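Local coordinates for protein purine nucleoside phosphorylase (Bacillus licheniformis, PDB 6DZD) that probably catalyses the phosphorolysis of adenosine, inosine and S-methyl-5'-thioadenosine to the free base and the sugar 1-phosphate, and may also deaminate adenosine, at residues I238-G241 with Q242-V245. Numbering follows the deposited sequence.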
ATOM      1  N   ILE A 238      11.533  -3.376  13.621  1.00 23.40           N
ATOM      2  CA  ILE A 238      10.177  -3.549  14.131  1.00 23.32           C
ATOM      3  C   ILE A 238      10.062  -4.955  14.711  1.00 24.89           C
ATOM      4  O   ILE A 238      10.432  -5.925  14.025  1.00 24.95           O
ATOM      5  CB  ILE A 238       9.154  -3.321  13.027  1.00 21.87           C
ATOM      6  CG1 ILE A 238       9.199  -1.872  12.555  1.00 20.89           C
ATOM      7  CG2 ILE A 238       7.787  -3.643  13.532  1.00 21.99           C
ATOM      8  CD1 ILE A 238       8.104  -1.547  11.572  1.00 20.11           C
ATOM      9  N   PRO A 239       9.557  -5.110  15.935  1.00 26.26           N
ATOM     10  CA  PRO A 239       9.382  -6.462  16.480  1.00 28.06           C
ATOM     11  C   PRO A 239       8.327  -7.220  15.690  1.00 27.15           C
ATOM     12  O   PRO A 239       7.301  -6.663  15.295  1.00 25.73           O
ATOM     13  CB  PRO A 239       8.943  -6.223  17.933  1.00 29.93           C
ATOM     14  CG  PRO A 239       8.832  -4.779  18.128  1.00 29.06           C
ATOM     15  CD  PRO A 239       9.057  -4.058  16.832  1.00 26.62           C
ATOM     16  N   ASN A 240       8.612  -8.499  15.421  1.00 28.15           N
ATOM     17  CA  ASN A 240       7.721  -9.288  14.577  1.00 27.51           C
ATOM     18  C   ASN A 240       6.306  -9.351  15.149  1.00 27.96           C
ATOM     19  O   ASN A 240       5.332  -9.424  14.387  1.00 26.78           O
ATOM     20  CB  ASN A 240       8.290 -10.694  14.381  1.00 29.12           C
ATOM     21  CG  ASN A 240       7.546 -11.471  13.294  1.00 28.45           C
ATOM     22  OD1 ASN A 240       7.060 -10.883  12.315  1.00 26.36           O
ATOM     23  ND2 ASN A 240       7.447 -12.795  13.460  1.00 30.45           N
ATOM     24  N   GLY A 241       6.179  -9.320  16.482  1.00 29.88           N
ATOM     25  CA  GLY A 241       4.871  -9.342  17.105  1.00 30.67           C
ATOM     26  C   GLY A 241       4.010  -8.150  16.739  1.00 28.70           C
ATOM     27  O   GLY A 241       2.779  -8.238  16.776  1.00 28.83           O
ATOM     28  N   GLN A 242       4.635  -7.027  16.374  1.00 27.08           N
ATOM     29  CA  GLN A 242       3.922  -5.809  16.020  1.00 25.42           C
ATOM     30  C   GLN A 242       3.711  -5.669  14.514  1.00 23.14           C
ATOM     31  O   GLN A 242       3.482  -4.553  14.030  1.00 21.66           O
ATOM     32  CB  GLN A 242       4.659  -4.589  16.560  1.00 25.39           C
ATOM     33  CG  GLN A 242       4.200  -4.156  17.934  1.00 27.25           C
ATOM     34  CD  GLN A 242       5.307  -3.499  18.733  1.00 28.30           C
ATOM     35  OE1 GLN A 242       5.529  -3.842  19.899  1.00 30.62           O
ATOM     36  NE2 GLN A 242       6.004  -2.547  18.117  1.00 26.83           N
ATOM     37  N   ILE A 243       3.822  -6.762  13.761  1.00 23.59           N
ATOM     38  CA  ILE A 243       3.546  -6.771  12.326  1.00 22.17           C
ATOM     39  C   ILE A 243       2.418  -7.766  12.044  1.00 22.42           C
ATOM     40  O   ILE A 243       2.475  -8.928  12.471  1.00 24.05           O
ATOM     41  CB  ILE A 243       4.806  -7.105  11.503  1.00 22.53           C
ATOM     42  CG1 ILE A 243       5.938  -6.152  11.862  1.00 22.54           C
ATOM     43  CG2 ILE A 243       4.519  -7.037  10.002  1.00 21.98           C
ATOM     44  CD1 ILE A 243       7.252  -6.573  11.275  1.00 22.97           C
ATOM     45  N   GLU A 244       1.394  -7.312  11.328  1.00 23.85           N
ATOM     46  CA  GLU A 244       0.288  -8.175  10.939  1.00 24.22           C
ATOM     47  C   GLU A 244       0.181  -8.187   9.420  1.00 23.57           C
ATOM     48  O   GLU A 244       0.068  -7.130   8.789  1.00 22.76           O
ATOM     49  CB  GLU A 244      -1.027  -7.721  11.590  1.00 24.64           C
ATOM     50  CG  GLU A 244      -0.996  -7.610  13.124  1.00 26.36           C
ATOM     51  CD  GLU A 244      -1.212  -8.933  13.819  1.00 28.75           C
ATOM     52  OE1 GLU A 244      -0.949  -9.995  13.188  1.00 29.06           O
ATOM     53  OE2 GLU A 244      -1.669  -8.916  14.997  1.00 30.58           O
ATOM     54  N   VAL A 245       0.210  -9.384   8.843  1.00 20.34           N
ATOM     55  CA  VAL A 245       0.176  -9.585   7.400  1.00 19.86           C
ATOM     56  C   VAL A 245      -1.188 -10.138   7.011  1.00 20.17           C
ATOM     57  O   VAL A 245      -1.568 -11.228   7.443  1.00 21.65           O
ATOM     58  CB  VAL A 245       1.292 -10.531   6.957  1.00 20.72           C
ATOM     59  CG1 VAL A 245       1.238 -10.733   5.471  1.00 20.55           C
ATOM     60  CG2 VAL A 245       2.643  -9.974   7.422  1.00 20.61           C
TER
HETATM   61  O   HOH W   1       3.850 -10.818  11.184  1.00 18.62           O
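Ile238, just before two overlapping 3-10 turns, meets Ile243, the last residue of the second; the turns link helix 225-236 to strand 243-245, an outermost strand of a mixed sheet. The two side chains lie roughly perpendicular, CG2 of Ile238 reaching CG1 of Ile243 at 3.5 Å. In Ile238 this methyl branch lies anti to the backbone N, while CG1, with chi1 at -65°, turns beside that N, leaving CG2 to face Ile243. Branched aliphatic residues suit both places, which are buried: Ile243 also packs on Leu233 and Val234 of the helix, Ile238 on Ala180 of the neighbouring strand.

Two successive i to i+3 bonds hold the turns, Gln242 N to Pro239 O (2.9 Å) and Ile243 N to Asn240 O (3.1 Å). Each donor sits well above the plane of its carbonyl, not on a lone pair. The first turn draws on the carbonyl of Pro239, so the missing N-H costs it nothing.

Gln242 is long enough to carry its amide obliquely past the proline ring, NE2 lying 3.6 Å from Pro239 CG, to the backbone carbonyls of Ala176 and Ile178, which the two N-H groups can serve together. On the helix side, the amide oxygen of Asn240 can accept from both Arg230 and a water, each weakly; the same water donates more firmly to Ile243 O at 2.7 Å.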